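PDB 5DTE: monosaccharide-transporting ATPase from Actinobacillus succinogenes, which probably serves as the periplasmic solute-binding protein of a sugar ABC transporter and is seen here holding D-allose. Local coordinates for residues 85-99 / 110-124. Numbering follows the deposited sequence.
With ALL (beta-D-allopyranose), chain E.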
ATOM      1  N   VAL A  85       1.016 -26.984  -0.479  1.00 33.69           N
ATOM      2  CA  VAL A  85       0.760 -26.253   0.738  1.00 36.57           C
ATOM      3  C   VAL A  85      -0.782 -26.159   0.913  1.00 24.00           C
ATOM      4  O   VAL A  85      -1.540 -26.373  -0.045  1.00 26.66           O
ATOM      5  CB  VAL A  85       1.477 -24.880   0.650  1.00 19.56           C
ATOM      6  CG1 VAL A  85       0.660 -23.885  -0.152  1.00 30.77           C
ATOM      7  CG2 VAL A  85       1.857 -24.350   2.007  1.00 17.89           C
ATOM      8  N   ASP A  86      -1.264 -25.885   2.122  1.00 17.92           N
ATOM      9  CA  ASP A  86      -2.717 -25.915   2.356  1.00 26.82           C
ATOM     10  C   ASP A  86      -3.447 -24.668   1.821  1.00 24.13           C
ATOM     11  O   ASP A  86      -4.551 -24.770   1.269  1.00 18.39           O
ATOM     12  CB  ASP A  86      -3.002 -26.102   3.848  1.00 34.45           C
ATOM     13  CG  ASP A  86      -2.579 -27.473   4.353  1.00 49.65           C
ATOM     14  OD1 ASP A  86      -2.958 -28.492   3.729  1.00 57.14           O
ATOM     15  OD2 ASP A  86      -1.860 -27.532   5.371  1.00 52.47           O
ATOM     16  N   ALA A  87      -2.830 -23.499   1.995  1.00 23.08           N
ATOM     17  CA  ALA A  87      -3.284 -22.265   1.345  1.00 28.19           C
ATOM     18  C   ALA A  87      -2.115 -21.326   1.011  1.00 27.93           C
ATOM     19  O   ALA A  87      -1.014 -21.449   1.563  1.00 23.06           O
ATOM     20  CB  ALA A  87      -4.298 -21.538   2.218  1.00 19.36           C
ATOM     21  N   ILE A  88      -2.370 -20.386   0.105  1.00 24.30           N
ATOM     22  CA  ILE A  88      -1.409 -19.337  -0.211  1.00 25.63           C
ATOM     23  C   ILE A  88      -2.014 -17.921  -0.115  1.00 19.55           C
ATOM     24  O   ILE A  88      -3.086 -17.635  -0.642  1.00 11.54           O
ATOM     25  CB  ILE A  88      -0.826 -19.526  -1.620  1.00 27.47           C
ATOM     26  CG1 ILE A  88      -0.520 -20.995  -1.883  1.00 16.67           C
ATOM     27  CG2 ILE A  88       0.414 -18.691  -1.791  1.00 31.05           C
ATOM     28  CD1 ILE A  88      -0.173 -21.260  -3.310  1.00 14.03           C
ATOM     29  N   ILE A  89      -1.305 -17.046   0.583  1.00 17.29           N
ATOM     30  CA  ILE A  89      -1.601 -15.628   0.589  1.00 12.56           C
ATOM     31  C   ILE A  89      -0.479 -14.924  -0.160  1.00 19.97           C
ATOM     32  O   ILE A  89       0.682 -14.980   0.253  1.00 28.57           O
ATOM     33  CB  ILE A  89      -1.707 -15.077   2.015  1.00 13.39           C
ATOM     34  CG1 ILE A  89      -2.796 -15.828   2.776  1.00 16.48           C
ATOM     35  CG2 ILE A  89      -1.963 -13.567   1.999  1.00  6.17           C
ATOM     36  CD1 ILE A  89      -2.708 -15.699   4.283  1.00 10.42           C
ATOM     37  N   VAL A  90      -0.810 -14.271  -1.265  1.00 16.66           N
ATOM     38  CA  VAL A  90       0.205 -13.587  -2.039  1.00 21.02           C
ATOM     39  C   VAL A  90      -0.169 -12.120  -2.265  1.00 35.11           C
ATOM     40  O   VAL A  90      -1.343 -11.775  -2.453  1.00 34.36           O
ATOM     41  CB  VAL A  90       0.457 -14.300  -3.395  1.00 17.40           C
ATOM     42  CG1 VAL A  90      -0.684 -14.060  -4.371  1.00 12.34           C
ATOM     43  CG2 VAL A  90       1.747 -13.830  -3.994  1.00  6.78           C
ATOM     44  N   THR A  91       0.856 -11.269  -2.193  1.00 40.58           N
ATOM     45  CA  THR A  91       0.782  -9.848  -2.514  1.00 25.14           C
ATOM     46  C   THR A  91       1.453  -9.649  -3.862  1.00 34.07           C
ATOM     47  O   THR A  91       2.669  -9.463  -3.923  1.00 35.73           O
ATOM     48  CB  THR A  91       1.497  -8.997  -1.477  1.00 14.48           C
ATOM     49  OG1 THR A  91       2.909  -9.217  -1.604  1.00 20.56           O
ATOM     50  CG2 THR A  91       1.066  -9.399  -0.075  1.00 12.66           C
ATOM     51  N   PRO A  92       0.667  -9.720  -4.950  1.00 39.78           N
ATOM     52  CA  PRO A  92       1.178  -9.710  -6.323  1.00 31.38           C
ATOM     53  C   PRO A  92       2.104  -8.551  -6.669  1.00 29.92           C
ATOM     54  O   PRO A  92       2.267  -7.614  -5.901  1.00 23.27           O
ATOM     55  CB  PRO A  92      -0.100  -9.643  -7.157  1.00 22.63           C
ATOM     56  CG  PRO A  92      -1.058 -10.400  -6.355  1.00 27.77           C
ATOM     57  CD  PRO A  92      -0.777  -9.999  -4.929  1.00 33.18           C
ATOM     58  N   ASN A  93       2.675  -8.655  -7.865  1.00 37.53           N
ATOM     59  CA  ASN A  93       3.830  -7.906  -8.318  1.00 27.19           C
ATOM     60  C   ASN A  93       3.520  -7.316  -9.673  1.00 22.42           C
ATOM     61  O   ASN A  93       4.360  -6.687 -10.316  1.00 28.29           O
ATOM     62  CB  ASN A  93       5.038  -8.836  -8.424  1.00 32.28           C
ATOM     63  CG  ASN A  93       6.197  -8.369  -7.606  1.00 42.08           C
ATOM     64  OD1 ASN A  93       6.210  -7.229  -7.143  1.00 53.48           O
ATOM     65  ND2 ASN A  93       7.192  -9.237  -7.426  1.00 34.76           N
ATOM     66  N   ASP A  94       2.288  -7.543 -10.094  1.00 18.05           N
ATOM     67  CA  ASP A  94       1.879  -7.305 -11.458  1.00 28.91           C
ATOM     68  C   ASP A  94       0.423  -7.746 -11.551  1.00 36.86           C
ATOM     69  O   ASP A  94       0.091  -8.861 -11.155  1.00 47.88           O
ATOM     70  CB  ASP A  94       2.778  -8.088 -12.415  1.00 24.60           C
ATOM     71  CG  ASP A  94       2.642  -7.639 -13.836  1.00 35.15           C
ATOM     72  OD1 ASP A  94       3.689  -7.295 -14.427  1.00 47.05           O
ATOM     73  OD2 ASP A  94       1.507  -7.652 -14.365  1.00 31.22           O
ATOM     74  N   SER A  95      -0.457  -6.889 -12.045  1.00 27.72           N
ATOM     75  CA  SER A  95      -1.883  -7.192 -11.951  1.00 31.12           C
ATOM     76  C   SER A  95      -2.270  -8.358 -12.861  1.00 35.62           C
ATOM     77  O   SER A  95      -3.294  -9.028 -12.654  1.00 28.11           O
ATOM     78  CB  SER A  95      -2.719  -5.949 -12.281  1.00 37.21           C
ATOM     79  OG  SER A  95      -2.250  -5.304 -13.456  1.00 42.00           O
ATOM     80  N   ILE A  96      -1.423  -8.618 -13.850  1.00 34.67           N
ATOM     81  CA  ILE A  96      -1.761  -9.554 -14.908  1.00 29.62           C
ATOM     82  C   ILE A  96      -0.891 -10.808 -14.911  1.00 32.74           C
ATOM     83  O   ILE A  96      -1.387 -11.916 -15.115  1.00 15.68           O
ATOM     84  CB  ILE A  96      -1.673  -8.841 -16.253  1.00 27.60           C
ATOM     85  CG1 ILE A  96      -2.723  -7.733 -16.275  1.00 24.21           C
ATOM     86  CG2 ILE A  96      -1.836  -9.825 -17.409  1.00 30.37           C
ATOM     87  CD1 ILE A  96      -2.938  -7.102 -17.612  1.00 38.53           C
ATOM     88  N   ALA A  97       0.399 -10.628 -14.647  1.00 34.81           N
ATOM     89  CA  ALA A  97       1.373 -11.720 -14.679  1.00 32.24           C
ATOM     90  C   ALA A  97       1.004 -12.923 -13.824  1.00 29.16           C
ATOM     91  O   ALA A  97       1.344 -14.051 -14.170  1.00 32.54           O
ATOM     92  CB  ALA A  97       2.718 -11.204 -14.256  1.00 32.22           C
ATOM     93  N   PHE A  98       0.315 -12.683 -12.711  1.00 28.56           N
ATOM     94  CA  PHE A  98      -0.027 -13.755 -11.771  1.00 30.65           C
ATOM     95  C   PHE A  98      -1.308 -14.529 -12.084  1.00 26.64           C
ATOM     96  O   PHE A  98      -1.662 -15.453 -11.365  1.00 32.37           O
ATOM     97  CB  PHE A  98      -0.129 -13.188 -10.353  1.00 30.01           C
ATOM     98  CG  PHE A  98       1.200 -12.834  -9.757  1.00 29.12           C
ATOM     99  CD1 PHE A  98       1.800 -11.621 -10.050  1.00 27.27           C
ATOM    100  CD2 PHE A  98       1.860 -13.722  -8.920  1.00 26.85           C
ATOM    101  CE1 PHE A  98       3.023 -11.295  -9.516  1.00 26.25           C
ATOM    102  CE2 PHE A  98       3.082 -13.406  -8.380  1.00 28.38           C
ATOM    103  CZ  PHE A  98       3.667 -12.185  -8.677  1.00 31.45           C
ATOM    104  N   ILE A  99      -2.005 -14.167 -13.149  1.00 20.92           N
ATOM    105  CA  ILE A  99      -3.235 -14.874 -13.480  1.00 22.94           C
ATOM    106  C   ILE A  99      -3.014 -16.361 -13.839  1.00 26.96           C
ATOM    107  O   ILE A  99      -3.726 -17.216 -13.325  1.00 33.31           O
ATOM    108  CB  ILE A  99      -3.986 -14.157 -14.618  1.00 19.27           C
ATOM    109  CG1 ILE A  99      -4.643 -12.897 -14.074  1.00 17.83           C
ATOM    110  CG2 ILE A  99      -5.031 -15.060 -15.252  1.00 16.55           C
ATOM    111  CD1 ILE A  99      -5.394 -12.146 -15.126  1.00 22.54           C
ATOM    112  N   ILE A 110      -5.987 -25.711  -4.355  1.00 24.41           N
ATOM    113  CA  ILE A 110      -5.418 -24.917  -3.272  1.00 23.63           C
ATOM    114  C   ILE A 110      -6.053 -23.525  -3.235  1.00 25.25           C
ATOM    115  O   ILE A 110      -5.923 -22.757  -4.191  1.00 30.73           O
ATOM    116  CB  ILE A 110      -3.888 -24.764  -3.440  1.00 23.56           C
ATOM    117  CG1 ILE A 110      -3.220 -26.132  -3.583  1.00 13.95           C
ATOM    118  CG2 ILE A 110      -3.277 -23.935  -2.296  1.00 13.74           C
ATOM    119  CD1 ILE A 110      -1.682 -26.074  -3.608  1.00 17.95           C
ATOM    120  N   PRO A 111      -6.783 -23.209  -2.157  1.00 26.13           N
ATOM    121  CA  PRO A 111      -7.296 -21.844  -2.001  1.00 31.94           C
ATOM    122  C   PRO A 111      -6.175 -20.804  -1.998  1.00 43.60           C
ATOM    123  O   PRO A 111      -5.053 -21.093  -1.576  1.00 48.13           O
ATOM    124  CB  PRO A 111      -8.010 -21.879  -0.646  1.00 24.65           C
ATOM    125  CG  PRO A 111      -7.986 -23.319  -0.185  1.00 30.37           C
ATOM    126  CD  PRO A 111      -7.520 -24.166  -1.324  1.00 30.69           C
ATOM    127  N   ILE A 112      -6.478 -19.600  -2.464  1.00 43.12           N
ATOM    128  CA  ILE A 112      -5.443 -18.615  -2.655  1.00 13.72           C
ATOM    129  C   ILE A 112      -6.017 -17.203  -2.576  1.00 13.70           C
ATOM    130  O   ILE A 112      -6.987 -16.866  -3.248  1.00 19.69           O
ATOM    131  CB  ILE A 112      -4.724 -18.850  -4.012  1.00 43.32           C
ATOM    132  CG1 ILE A 112      -3.601 -17.835  -4.221  1.00 52.68           C
ATOM    133  CG2 ILE A 112      -5.700 -18.819  -5.182  1.00 14.08           C
ATOM    134  CD1 ILE A 112      -2.681 -18.176  -5.380  1.00 47.99           C
ATOM    135  N   ILE A 113      -5.406 -16.389  -1.729  1.00 13.60           N
ATOM    136  CA  ILE A 113      -5.875 -15.037  -1.448  1.00 19.79           C
ATOM    137  C   ILE A 113      -4.966 -13.991  -2.062  1.00 17.72           C
ATOM    138  O   ILE A 113      -3.777 -13.933  -1.766  1.00 14.71           O
ATOM    139  CB  ILE A 113      -5.960 -14.747   0.084  1.00 16.30           C
ATOM    140  CG1 ILE A 113      -6.873 -15.753   0.783  1.00 13.24           C
ATOM    141  CG2 ILE A 113      -6.444 -13.336   0.330  1.00 23.74           C
ATOM    142  CD1 ILE A 113      -8.114 -16.139  -0.040  1.00 13.81           C
ATOM    143  N   ASP A 114      -5.536 -13.148  -2.905  1.00 21.44           N
ATOM    144  CA  ASP A 114      -4.797 -12.048  -3.486  1.00 26.82           C
ATOM    145  C   ASP A 114      -4.798 -10.856  -2.501  1.00 36.15           C
ATOM    146  O   ASP A 114      -5.809 -10.169  -2.335  1.00 39.30           O
ATOM    147  CB  ASP A 114      -5.412 -11.704  -4.849  1.00 28.45           C
ATOM    148  CG  ASP A 114      -5.015 -10.334  -5.356  1.00 36.54           C
ATOM    149  OD1 ASP A 114      -3.859  -9.933  -5.122  1.00 39.14           O
ATOM    150  OD2 ASP A 114      -5.866  -9.658  -5.986  1.00 33.62           O
ATOM    151  N   LEU A 115      -3.662 -10.632  -1.837  1.00 34.20           N
ATOM    152  CA  LEU A 115      -3.525  -9.555  -0.846  1.00 31.30           C
ATOM    153  C   LEU A 115      -2.872  -8.306  -1.443  1.00 15.27           C
ATOM    154  O   LEU A 115      -2.068  -8.418  -2.358  1.00 17.10           O
ATOM    155  CB  LEU A 115      -2.707 -10.046   0.363  1.00 34.15           C
ATOM    156  CG  LEU A 115      -2.371  -9.126   1.546  1.00 21.26           C
ATOM    157  CD1 LEU A 115      -3.630  -8.723   2.302  1.00 15.73           C
ATOM    158  CD2 LEU A 115      -1.398  -9.805   2.504  1.00 13.20           C
ATOM    159  N   ASP A 116      -3.251  -7.134  -0.927  1.00 16.38           N
ATOM    160  CA  ASP A 116      -2.658  -5.811  -1.244  1.00 22.51           C
ATOM    161  C   ASP A 116      -2.865  -5.276  -2.669  1.00 20.17           C
ATOM    162  O   ASP A 116      -3.651  -4.346  -2.882  1.00 20.94           O
ATOM    163  CB  ASP A 116      -1.145  -5.806  -0.957  1.00 19.51           C
ATOM    164  CG  ASP A 116      -0.528  -4.406  -1.068  1.00 18.32           C
ATOM    165  OD1 ASP A 116      -1.160  -3.425  -0.603  1.00 13.78           O
ATOM    166  OD2 ASP A 116       0.588  -4.286  -1.623  1.00 17.70           O
ATOM    167  N   VAL A 117      -2.118  -5.826  -3.622  1.00 17.86           N
ATOM    168  CA  VAL A 117      -2.177  -5.391  -5.011  1.00 14.30           C
ATOM    169  C   VAL A 117      -3.217  -6.220  -5.763  1.00 14.37           C
ATOM    170  O   VAL A 117      -3.183  -7.445  -5.730  1.00 14.33           O
ATOM    171  CB  VAL A 117      -0.791  -5.498  -5.677  1.00 14.40           C
ATOM    172  CG1 VAL A 117      -0.886  -5.292  -7.183  1.00 18.14           C
ATOM    173  CG2 VAL A 117       0.197  -4.499  -5.034  1.00 14.35           C
ATOM    174  N   ARG A 118      -4.167  -5.550  -6.413  1.00 25.88           N
ATOM    175  CA  ARG A 118      -5.308  -6.254  -6.997  1.00 20.82           C
ATOM    176  C   ARG A 118      -5.065  -6.651  -8.443  1.00 28.22           C
ATOM    177  O   ARG A 118      -4.661  -5.812  -9.274  1.00 27.02           O
ATOM    178  CB  ARG A 118      -6.572  -5.403  -6.904  1.00 20.08           C
ATOM    179  CG  ARG A 118      -7.850  -6.161  -7.252  1.00 32.32           C
ATOM    180  CD  ARG A 118      -9.099  -5.280  -7.075  1.00 54.03           C
ATOM    181  NE  ARG A 118     -10.189  -5.672  -7.968  1.00 64.99           N
ATOM    182  CZ  ARG A 118     -11.010  -6.696  -7.747  1.00 69.14           C
ATOM    183  NH1 ARG A 118     -11.966  -6.986  -8.623  1.00 67.07           N
ATOM    184  NH2 ARG A 118     -10.872  -7.440  -6.656  1.00 67.02           N
ATOM    185  N   LEU A 119      -5.314  -7.935  -8.728  1.00 29.75           N
ATOM    186  CA  LEU A 119      -5.199  -8.487 -10.082  1.00 31.31           C
ATOM    187  C   LEU A 119      -6.194  -7.818 -11.058  1.00 36.92           C
ATOM    188  O   LEU A 119      -7.293  -7.421 -10.669  1.00 28.96           O
ATOM    189  CB  LEU A 119      -5.417 -10.010 -10.077  1.00 22.15           C
ATOM    190  CG  LEU A 119      -4.553 -10.987  -9.260  1.00 21.48           C
ATOM    191  CD1 LEU A 119      -4.916 -12.425  -9.605  1.00 14.79           C
ATOM    192  CD2 LEU A 119      -3.066 -10.771  -9.443  1.00 21.74           C
ATOM    193  N   ASP A 120      -5.795  -7.694 -12.323  1.00 42.22           N
ATOM    194  CA  ASP A 120      -6.637  -7.073 -13.345  1.00 42.51           C
ATOM    195  C   ASP A 120      -7.976  -7.796 -13.454  1.00 38.88           C
ATOM    196  O   ASP A 120      -8.011  -8.981 -13.780  1.00 41.67           O
ATOM    197  CB  ASP A 120      -5.926  -7.081 -14.699  1.00 42.11           C
ATOM    198  CG  ASP A 120      -6.281  -5.882 -15.552  1.00 48.84           C
ATOM    199  OD1 ASP A 120      -6.040  -4.742 -15.100  1.00 50.61           O
ATOM    200  OD2 ASP A 120      -6.800  -6.080 -16.672  1.00 49.40           O
ATOM    201  N   ALA A 121      -9.070  -7.093 -13.173  1.00 31.07           N
ATOM    202  CA  ALA A 121     -10.388  -7.715 -13.186  1.00 28.58           C
ATOM    203  C   ALA A 121     -10.787  -8.165 -14.585  1.00 30.02           C
ATOM    204  O   ALA A 121     -11.171  -9.320 -14.786  1.00 29.05           O
ATOM    205  CB  ALA A 121     -11.420  -6.772 -12.627  1.00 38.92           C
ATOM    206  N   LYS A 122     -10.694  -7.260 -15.554  1.00 35.51           N
ATOM    207  CA  LYS A 122     -11.070  -7.594 -16.926  1.00 33.85           C
ATOM    208  C   LYS A 122     -10.231  -8.724 -17.507  1.00 30.00           C
ATOM    209  O   LYS A 122     -10.729  -9.511 -18.308  1.00 44.40           O
ATOM    210  CB  LYS A 122     -10.974  -6.369 -17.833  1.00 16.24           C
ATOM    211  CG  LYS A 122     -12.256  -5.578 -17.865  1.00 33.48           C
ATOM    212  CD  LYS A 122     -12.478  -4.920 -19.216  1.00 33.05           C
ATOM    213  CE  LYS A 122     -13.686  -3.996 -19.176  1.00 38.09           C
ATOM    214  NZ  LYS A 122     -13.985  -3.392 -20.502  1.00 42.18           N
ATOM    215  N   ALA A 123      -8.964  -8.801 -17.107  1.00 20.95           N
ATOM    216  CA  ALA A 123      -8.062  -9.859 -17.566  1.00 19.81           C
ATOM    217  C   ALA A 123      -8.381 -11.215 -16.918  1.00 32.23           C
ATOM    218  O   ALA A 123      -8.330 -12.270 -17.565  1.00 36.54           O
ATOM    219  CB  ALA A 123      -6.630  -9.466 -17.287  1.00 25.11           C
ATOM    220  N   ALA A 124      -8.704 -11.164 -15.630  1.00 26.74           N
ATOM    221  CA  ALA A 124      -9.184 -12.311 -14.875  1.00 18.09           C
ATOM    222  C   ALA A 124     -10.514 -12.843 -15.417  1.00 29.55           C
ATOM    223  O   ALA A 124     -10.770 -14.060 -15.433  1.00 32.03           O
ATOM    224  CB  ALA A 124      -9.324 -11.927 -13.411  1.00 16.55           C
TER
HETATM  225  C1  ALL E 401       1.802  -0.778  -1.774  1.00 29.89           C
HETATM  226  C2  ALL E 401       1.280  -0.962  -0.362  1.00 25.89           C
HETATM  227  C3  ALL E 401       2.022  -0.144   0.627  1.00 26.39           C
HETATM  228  C4  ALL E 401       3.505  -0.245   0.461  1.00 25.12           C
HETATM  229  C5  ALL E 401       3.849   0.152  -0.965  1.00 12.81           C
HETATM  230  C6  ALL E 401       5.315   0.287  -1.218  1.00  6.27           C
HETATM  231  O1  ALL E 401       1.266  -1.708  -2.632  1.00 45.94           O
HETATM  232  O2  ALL E 401      -0.101  -0.539  -0.349  1.00 25.04           O
HETATM  233  O3  ALL E 401       1.650   1.258   0.447  1.00 13.47           O
HETATM  234  O4  ALL E 401       4.168   0.617   1.398  1.00 29.68           O
HETATM  235  O5  ALL E 401       3.291  -0.873  -1.837  1.00 13.34           O
HETATM  236  O6  ALL E 401       5.904  -0.996  -1.241  1.00  7.11           O
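Four backbone hydrogen bonds zip Ile88 and Val90 to residues 111-115: Ile88 N gives to Pro111 O, Ile113 N to Ile88 O (2.8 Å), Val90 N to Ile113 O and Leu115 N to Val90 O (2.7 Å). Donors and acceptors thus alternate along one edge of strand 87-90; the N-to-C directions of the two strands differ by 10°, so the pairing is parallel.

Apolar contacts fill both faces of this ladder. On the face of Ile89, its CG2 branch meets CD2 of Leu115 at 3.8 Å; Leu115 CD2 also lies 3.6 Å from Thr91 CG2, the Thr91 and Leu115 side chains running side by side. On the face of Ile88, the side chain crosses that of Ile110, and Phe102 of helix 99-105 covers Val90 and Ile112. Beyond the strands, Leu119 CD2 touches Pro92 CG at 3.7 Å, while Ile99 CD1 rests on Ala123.

Polar groups fix the loops. Asp114 CG, anti to its own N (chi1 162°), brings OD1 up to the CG-CD edge of the Pro92 ring, and OD2 accepts from Leu119 N. Asp120 N reaches Ser95 O from above the carbonyl plane, 2.9 Å away. Past the strand end, Asp116 takes allose O1 on OD2 (2.9 Å) and O2 on OD1 (3.1 Å).

Strand 87-90, helix 99-105 and strand 112-115 form a beta-alpha-beta crossover in a periplasmic binding-protein lobe, with the sugar site at the strands' C-terminal ends.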